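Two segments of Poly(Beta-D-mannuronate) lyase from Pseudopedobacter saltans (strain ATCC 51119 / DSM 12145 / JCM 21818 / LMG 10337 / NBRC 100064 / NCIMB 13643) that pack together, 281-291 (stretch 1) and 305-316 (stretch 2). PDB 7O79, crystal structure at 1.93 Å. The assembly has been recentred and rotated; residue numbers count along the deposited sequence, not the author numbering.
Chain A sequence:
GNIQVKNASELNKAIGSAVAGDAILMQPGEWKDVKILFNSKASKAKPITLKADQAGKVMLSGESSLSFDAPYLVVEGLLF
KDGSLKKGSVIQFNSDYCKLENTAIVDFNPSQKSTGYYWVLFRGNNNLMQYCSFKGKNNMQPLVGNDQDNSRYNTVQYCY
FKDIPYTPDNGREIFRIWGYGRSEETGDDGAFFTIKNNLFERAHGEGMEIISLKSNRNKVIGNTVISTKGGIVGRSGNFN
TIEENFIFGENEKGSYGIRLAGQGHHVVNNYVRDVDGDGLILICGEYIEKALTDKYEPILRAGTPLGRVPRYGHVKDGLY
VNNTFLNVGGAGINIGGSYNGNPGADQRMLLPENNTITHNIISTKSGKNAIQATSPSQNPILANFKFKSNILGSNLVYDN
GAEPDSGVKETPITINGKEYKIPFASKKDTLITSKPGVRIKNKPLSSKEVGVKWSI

Stretch 1, residues 281-291: ILICGEYIEKA
Stretch 2 305-316: PLGRVPRYGHVK

The side chain of Glu286 crosses to the other stretch and clasps Arg311 at both its backbone and its guanidinium. With the side chain extended through chi1 and chi2 (both t, chi3 47°), Glu286 OE1 accepts a hydrogen bond from Arg311 N (2.7 Å), and Glu286 OE2 accepts one from Arg311 NH1 (2.9 Å), which is also a salt bridge, a pairing that compensates a carboxylate in a buried site. A water donates to both Glu286 OE1 (2.7 Å) and Val309 O (2.8 Å). The backbone joins in: Glu286 N donates to Tyr312 O (2.9 Å).

The two stretches run antiparallel and bury 783 Å², with CA-CA separations of 6.5 Å for Leu282-Val315 and 3.8 Å for Gly285-His314. The shorter leaves no room for a CB: an ideal one on Gly285 (phi/psi -89/168) would lie 2.4 Å from His314 CA.

Beyond it, in strand 281-283, apolar Ile283 (chi1 t, chi2 t) lays CD1 over one face of the Tyr312 ring (chi1 m), 4.2 Å from the centroid, while water bridges Ile283 O (2.8 Å) and Val315 N (2.7 Å).

At the other end, Ile288 (phi/psi -130/1, chi1 p) packs CG2 on Pro310 CB (3.8 Å) and CD1 on Leu306 CD1 (3.9 Å), branched and apolar against apolar. Arg308, chi1 p then extended through chi3, donates from NE to Ile288 O (2.7 Å) and weakly from NH2 to Glu289 O (3.2 Å).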

ATOM      1  N   ILE A 281       0.064 -15.821   1.026  1.00 19.70           N
ATOM      2  CA  ILE A 281      -0.694 -16.407  -0.074  1.00 18.21           C
ATOM      3  C   ILE A 281       0.057 -16.148  -1.366  1.00 19.53           C
ATOM      4  O   ILE A 281       0.289 -14.991  -1.730  1.00 22.62           O
ATOM      5  CB  ILE A 281      -2.114 -15.845  -0.166  1.00 21.38           C
ATOM      6  CG1 ILE A 281      -2.930 -16.211   1.084  1.00 19.61           C
ATOM      7  CG2 ILE A 281      -2.799 -16.328  -1.463  1.00 19.35           C
ATOM      8  CD1 ILE A 281      -4.199 -15.342   1.254  1.00 17.60           C
ATOM      9  N   LEU A 282       0.430 -17.221  -2.056  1.00 20.03           N
ATOM     10  CA  LEU A 282       0.964 -17.152  -3.410  1.00 20.08           C
ATOM     11  C   LEU A 282      -0.175 -17.561  -4.334  1.00 20.94           C
ATOM     12  O   LEU A 282      -0.554 -18.737  -4.365  1.00 21.24           O
ATOM     13  CB  LEU A 282       2.153 -18.093  -3.563  1.00 19.08           C
ATOM     14  CG  LEU A 282       3.284 -17.862  -2.560  1.00 22.01           C
ATOM     15  CD1 LEU A 282       4.508 -18.618  -3.017  1.00 24.75           C
ATOM     16  CD2 LEU A 282       3.579 -16.387  -2.365  1.00 19.93           C
ATOM     17  N   ILE A 283      -0.747 -16.596  -5.068  1.00 19.20           N
ATOM     18  CA  ILE A 283      -1.990 -16.866  -5.792  1.00 21.66           C
ATOM     19  C   ILE A 283      -1.678 -17.498  -7.146  1.00 24.40           C
ATOM     20  O   ILE A 283      -0.587 -17.331  -7.705  1.00 24.19           O
ATOM     21  CB  ILE A 283      -2.831 -15.577  -5.936  1.00 24.89           C
ATOM     22  CG1 ILE A 283      -4.324 -15.917  -6.111  1.00 27.78           C
ATOM     23  CG2 ILE A 283      -2.313 -14.723  -7.073  1.00 24.38           C
ATOM     24  CD1 ILE A 283      -5.278 -14.760  -5.866  1.00 27.23           C
ATOM     25  N   CYS A 284      -2.633 -18.256  -7.678  1.00 22.18           N
ATOM     26  CA  CYS A 284      -2.428 -18.890  -8.973  1.00 22.51           C
ATOM     27  C   CYS A 284      -2.547 -17.861 -10.095  1.00 21.92           C
ATOM     28  O   CYS A 284      -3.396 -16.967 -10.058  1.00 22.41           O
ATOM     29  CB  CYS A 284      -3.442 -20.015  -9.194  1.00 22.93           C
ATOM     30  SG  CYS A 284      -3.316 -21.409  -8.054  1.00 28.45           S
ATOM     31  N   GLY A 285      -1.686 -17.981 -11.081  1.00 21.53           N
ATOM     32  CA  GLY A 285      -1.719 -17.065 -12.198  1.00 20.45           C
ATOM     33  C   GLY A 285      -2.649 -17.556 -13.287  1.00 22.64           C
ATOM     34  O   GLY A 285      -3.085 -18.713 -13.294  1.00 20.96           O
ATOM     35  N   GLU A 286      -2.925 -16.666 -14.232  1.00 19.92           N
ATOM     36  CA  GLU A 286      -3.790 -16.986 -15.358  1.00 22.16           C
ATOM     37  C   GLU A 286      -2.991 -17.303 -16.615  1.00 22.33           C
ATOM     38  O   GLU A 286      -2.125 -16.525 -17.024  1.00 23.79           O
ATOM     39  CB  GLU A 286      -4.764 -15.848 -15.650  1.00 21.82           C
ATOM     40  CG  GLU A 286      -5.784 -16.320 -16.668  1.00 21.98           C
ATOM     41  CD  GLU A 286      -6.871 -15.327 -16.950  1.00 24.96           C
ATOM     42  OE1 GLU A 286      -6.579 -14.129 -17.175  1.00 23.38           O
ATOM     43  OE2 GLU A 286      -8.028 -15.776 -16.977  1.00 23.58           O
ATOM     44  N   TYR A 287      -3.304 -18.437 -17.237  1.00 24.95           N
ATOM     45  CA  TYR A 287      -2.739 -18.800 -18.535  1.00 24.43           C
ATOM     46  C   TYR A 287      -3.429 -18.006 -19.639  1.00 22.59           C
ATOM     47  O   TYR A 287      -4.659 -17.973 -19.692  1.00 26.35           O
ATOM     48  CB  TYR A 287      -2.932 -20.295 -18.763  1.00 22.62           C
ATOM     49  CG  TYR A 287      -2.424 -20.835 -20.082  1.00 24.22           C
ATOM     50  CD1 TYR A 287      -1.057 -21.008 -20.316  1.00 24.14           C
ATOM     51  CD2 TYR A 287      -3.318 -21.183 -21.098  1.00 23.14           C
ATOM     52  CE1 TYR A 287      -0.600 -21.526 -21.531  1.00 25.44           C
ATOM     53  CE2 TYR A 287      -2.876 -21.687 -22.298  1.00 22.02           C
ATOM     54  CZ  TYR A 287      -1.525 -21.870 -22.513  1.00 27.48           C
ATOM     55  OH  TYR A 287      -1.108 -22.386 -23.718  1.00 30.76           O
ATOM     56  N   ILE A 288      -2.651 -17.365 -20.521  1.00 24.61           N
ATOM     57  CA  ILE A 288      -3.204 -16.526 -21.582  1.00 26.55           C
ATOM     58  C   ILE A 288      -2.650 -16.852 -22.958  1.00 26.26           C
ATOM     59  O   ILE A 288      -3.010 -16.181 -23.928  1.00 23.93           O
ATOM     60  CB  ILE A 288      -3.006 -15.019 -21.293  1.00 24.69           C
ATOM     61  CG1 ILE A 288      -1.524 -14.641 -21.424  1.00 26.82           C
ATOM     62  CG2 ILE A 288      -3.596 -14.618 -19.950  1.00 23.60           C
ATOM     63  CD1 ILE A 288      -1.272 -13.141 -21.516  1.00 31.34           C
ATOM     64  N   GLU A 289      -1.771 -17.847 -23.086  1.00 26.52           N
ATOM     65  CA  GLU A 289      -1.134 -18.071 -24.378  1.00 26.26           C
ATOM     66  C   GLU A 289      -2.157 -18.464 -25.430  1.00 26.18           C
ATOM     67  O   GLU A 289      -2.036 -18.074 -26.596  1.00 24.72           O
ATOM     68  CB  GLU A 289      -0.043 -19.136 -24.259  1.00 27.97           C
ATOM     69  CG  GLU A 289       0.708 -19.424 -25.572  1.00 32.83           C
ATOM     70  CD  GLU A 289       1.325 -18.178 -26.207  1.00 43.81           C
ATOM     71  OE1 GLU A 289       0.943 -17.839 -27.352  1.00 49.91           O
ATOM     72  OE2 GLU A 289       2.165 -17.517 -25.556  1.00 45.46           O
ATOM     73  N   LYS A 290      -3.168 -19.231 -25.040  1.00 24.91           N
ATOM     74  CA  LYS A 290      -4.249 -19.591 -25.950  1.00 26.66           C
ATOM     75  C   LYS A 290      -5.486 -19.929 -25.129  1.00 24.36           C
ATOM     76  O   LYS A 290      -5.425 -20.074 -23.904  1.00 24.50           O
ATOM     77  CB  LYS A 290      -3.841 -20.759 -26.851  1.00 28.03           C
ATOM     78  CG  LYS A 290      -3.831 -22.083 -26.158  1.00 27.61           C
ATOM     79  CD  LYS A 290      -3.148 -23.147 -27.005  1.00 33.69           C
ATOM     80  N   ALA A 291      -6.618 -20.044 -25.817  1.00 23.37           N
ATOM     81  CA  ALA A 291      -7.855 -20.436 -25.159  1.00 23.91           C
ATOM     82  C   ALA A 291      -7.840 -21.942 -24.919  1.00 25.58           C
ATOM     83  O   ALA A 291      -7.679 -22.721 -25.864  1.00 25.34           O
ATOM     84  CB  ALA A 291      -9.070 -20.032 -25.995  1.00 26.44           C
ATOM     85  N   PRO A 305       2.069  -8.510 -26.403  1.00 29.76           N
ATOM     86  CA  PRO A 305       2.328  -9.512 -27.448  1.00 29.97           C
ATOM     87  C   PRO A 305       1.098 -10.280 -27.893  1.00 35.02           C
ATOM     88  O   PRO A 305       1.038 -10.713 -29.056  1.00 31.78           O
ATOM     89  CB  PRO A 305       3.352 -10.451 -26.791  1.00 31.49           C
ATOM     90  CG  PRO A 305       4.032  -9.626 -25.760  1.00 34.01           C
ATOM     91  CD  PRO A 305       3.019  -8.626 -25.277  1.00 32.26           C
ATOM     92  N   LEU A 306       0.125 -10.501 -27.007  1.00 28.43           N
ATOM     93  CA  LEU A 306      -1.056 -11.268 -27.377  1.00 28.13           C
ATOM     94  C   LEU A 306      -2.309 -10.421 -27.464  1.00 26.53           C
ATOM     95  O   LEU A 306      -3.380 -10.955 -27.779  1.00 29.98           O
ATOM     96  CB  LEU A 306      -1.290 -12.416 -26.385  1.00 30.42           C
ATOM     97  CG  LEU A 306      -0.123 -13.409 -26.392  1.00 32.09           C
ATOM     98  CD1 LEU A 306      -0.055 -14.204 -25.076  1.00 31.33           C
ATOM     99  CD2 LEU A 306      -0.198 -14.316 -27.623  1.00 31.28           C
ATOM    100  N   GLY A 307      -2.208  -9.126 -27.198  1.00 26.42           N
ATOM    101  CA  GLY A 307      -3.394  -8.302 -27.108  1.00 27.50           C
ATOM    102  C   GLY A 307      -4.183  -8.495 -25.838  1.00 27.61           C
ATOM    103  O   GLY A 307      -5.350  -8.101 -25.786  1.00 27.57           O
ATOM    104  N   ARG A 308      -3.586  -9.101 -24.807  1.00 22.92           N
ATOM    105  CA  ARG A 308      -4.313  -9.422 -23.586  1.00 21.72           C
ATOM    106  C   ARG A 308      -3.318  -9.583 -22.443  1.00 26.50           C
ATOM    107  O   ARG A 308      -2.121  -9.730 -22.673  1.00 24.89           O
ATOM    108  CB  ARG A 308      -5.155 -10.688 -23.776  1.00 25.06           C
ATOM    109  CG  ARG A 308      -4.374 -11.904 -24.222  1.00 23.03           C
ATOM    110  CD  ARG A 308      -5.292 -13.111 -24.374  1.00 27.18           C
ATOM    111  NE  ARG A 308      -4.628 -14.264 -24.984  1.00 27.90           N
ATOM    112  CZ  ARG A 308      -4.741 -14.587 -26.270  1.00 26.74           C
ATOM    113  NH1 ARG A 308      -5.469 -13.829 -27.076  1.00 26.81           N
ATOM    114  NH2 ARG A 308      -4.109 -15.651 -26.755  1.00 26.38           N
ATOM    115  N   VAL A 309      -3.824  -9.531 -21.207  1.00 26.93           N
ATOM    116  CA  VAL A 309      -3.002  -9.723 -20.013  1.00 25.31           C
ATOM    117  C   VAL A 309      -3.687 -10.759 -19.107  1.00 27.12           C
ATOM    118  O   VAL A 309      -4.882 -11.029 -19.253  1.00 24.09           O
ATOM    119  CB  VAL A 309      -2.769  -8.399 -19.247  1.00 25.31           C
ATOM    120  CG1 VAL A 309      -2.012  -7.407 -20.122  1.00 26.46           C
ATOM    121  CG2 VAL A 309      -4.097  -7.806 -18.767  1.00 28.75           C
ATOM    122  N   PRO A 310      -2.935 -11.360 -18.184  1.00 25.10           N
ATOM    123  CA  PRO A 310      -3.584 -12.285 -17.250  1.00 22.03           C
ATOM    124  C   PRO A 310      -4.339 -11.519 -16.186  1.00 24.15           C
ATOM    125  O   PRO A 310      -3.984 -10.392 -15.827  1.00 23.53           O
ATOM    126  CB  PRO A 310      -2.420 -13.087 -16.643  1.00 25.59           C
ATOM    127  CG  PRO A 310      -1.179 -12.450 -17.086  1.00 27.68           C
ATOM    128  CD  PRO A 310      -1.468 -11.330 -18.023  1.00 26.88           C
ATOM    129  N   ARG A 311      -5.407 -12.158 -15.691  1.00 21.02           N
ATOM    130  CA  ARG A 311      -6.110 -11.649 -14.517  1.00 24.10           C
ATOM    131  C   ARG A 311      -5.179 -11.580 -13.309  1.00 24.35           C
ATOM    132  O   ARG A 311      -5.238 -10.622 -12.529  1.00 23.97           O
ATOM    133  CB  ARG A 311      -7.320 -12.536 -14.209  1.00 23.98           C
ATOM    134  CG  ARG A 311      -8.555 -12.246 -15.102  1.00 20.01           C
ATOM    135  CD  ARG A 311      -9.531 -13.415 -15.052  1.00 18.72           C
ATOM    136  NE  ARG A 311     -10.778 -13.053 -15.731  1.00 26.71           N
ATOM    137  CZ  ARG A 311     -11.006 -13.244 -17.028  1.00 26.69           C
ATOM    138  NH1 ARG A 311     -10.086 -13.829 -17.789  1.00 21.50           N
ATOM    139  NH2 ARG A 311     -12.157 -12.863 -17.563  1.00 23.37           N
ATOM    140  N   TYR A 312      -4.327 -12.598 -13.133  1.00 25.30           N
ATOM    141  CA  TYR A 312      -3.306 -12.641 -12.078  1.00 25.21           C
ATOM    142  C   TYR A 312      -1.987 -13.124 -12.678  1.00 21.51           C
ATOM    143  O   TYR A 312      -1.975 -14.096 -13.437  1.00 23.65           O
ATOM    144  CB  TYR A 312      -3.730 -13.569 -10.914  1.00 22.54           C
ATOM    145  CG  TYR A 312      -4.888 -13.011 -10.105  1.00 26.71           C
ATOM    146  CD1 TYR A 312      -6.203 -13.208 -10.521  1.00 27.59           C
ATOM    147  CD2 TYR A 312      -4.667 -12.263  -8.947  1.00 24.72           C
ATOM    148  CE1 TYR A 312      -7.269 -12.677  -9.818  1.00 27.17           C
ATOM    149  CE2 TYR A 312      -5.733 -11.743  -8.219  1.00 26.56           C
ATOM    150  CZ  TYR A 312      -7.035 -11.956  -8.670  1.00 29.38           C
ATOM    151  OH  TYR A 312      -8.116 -11.459  -7.978  1.00 29.71           O
ATOM    152  N   GLY A 313      -0.885 -12.450 -12.351  1.00 22.65           N
ATOM    153  CA  GLY A 313       0.422 -12.911 -12.811  1.00 23.99           C
ATOM    154  C   GLY A 313       0.877 -14.191 -12.119  1.00 22.21           C
ATOM    155  O   GLY A 313       0.729 -14.363 -10.908  1.00 21.72           O
ATOM    156  N   HIS A 314       1.442 -15.101 -12.912  1.00 22.86           N
ATOM    157  CA  HIS A 314       2.038 -16.329 -12.400  1.00 24.72           C
ATOM    158  C   HIS A 314       3.082 -15.991 -11.333  1.00 24.16           C
ATOM    159  O   HIS A 314       3.915 -15.107 -11.534  1.00 22.41           O
ATOM    160  CB  HIS A 314       2.688 -17.069 -13.577  1.00 26.71           C
ATOM    161  CG  HIS A 314       3.020 -18.504 -13.312  1.00 27.18           C
ATOM    162  ND1 HIS A 314       3.630 -19.304 -14.254  1.00 30.56           N
ATOM    163  CD2 HIS A 314       2.806 -19.293 -12.230  1.00 26.32           C
ATOM    164  CE1 HIS A 314       3.780 -20.522 -13.764  1.00 29.43           C
ATOM    165  NE2 HIS A 314       3.294 -20.540 -12.536  1.00 26.72           N
ATOM    166  N   VAL A 315       3.013 -16.656 -10.179  1.00 22.61           N
ATOM    167  CA  VAL A 315       3.976 -16.413  -9.100  1.00 23.29           C
ATOM    168  C   VAL A 315       5.178 -17.324  -9.335  1.00 24.64           C
ATOM    169  O   VAL A 315       5.145 -18.533  -9.055  1.00 23.52           O
ATOM    170  CB  VAL A 315       3.374 -16.627  -7.708  1.00 21.59           C
ATOM    171  CG1 VAL A 315       4.426 -16.326  -6.632  1.00 21.73           C
ATOM    172  CG2 VAL A 315       2.164 -15.721  -7.477  1.00 21.04           C
ATOM    173  N   LYS A 316       6.260 -16.747  -9.826  1.00 23.42           N
ATOM    174  CA  LYS A 316       7.466 -17.522 -10.044  1.00 24.71           C
ATOM    175  C   LYS A 316       8.690 -16.708  -9.667  1.00 23.49           C
ATOM    176  O   LYS A 316       8.645 -15.481  -9.556  1.00 23.10           O
ATOM    177  CB  LYS A 316       7.564 -18.002 -11.497  1.00 27.30           C
ATOM    178  CG  LYS A 316       7.572 -16.884 -12.514  1.00 28.48           C
ATOM    179  CD  LYS A 316       7.320 -17.438 -13.920  1.00 31.59           C
ATOM    180  CE  LYS A 316       7.782 -16.458 -14.979  1.00 38.09           C
ATOM    181  NZ  LYS A 316       7.623 -17.000 -16.362  1.00 42.09           N
TER
HETATM  182  O   HOH W   1       1.226 -18.552  -9.430  1.00 20.83           O
HETATM  183  O   HOH W   2      -6.993 -12.918 -19.504  1.00 23.30           O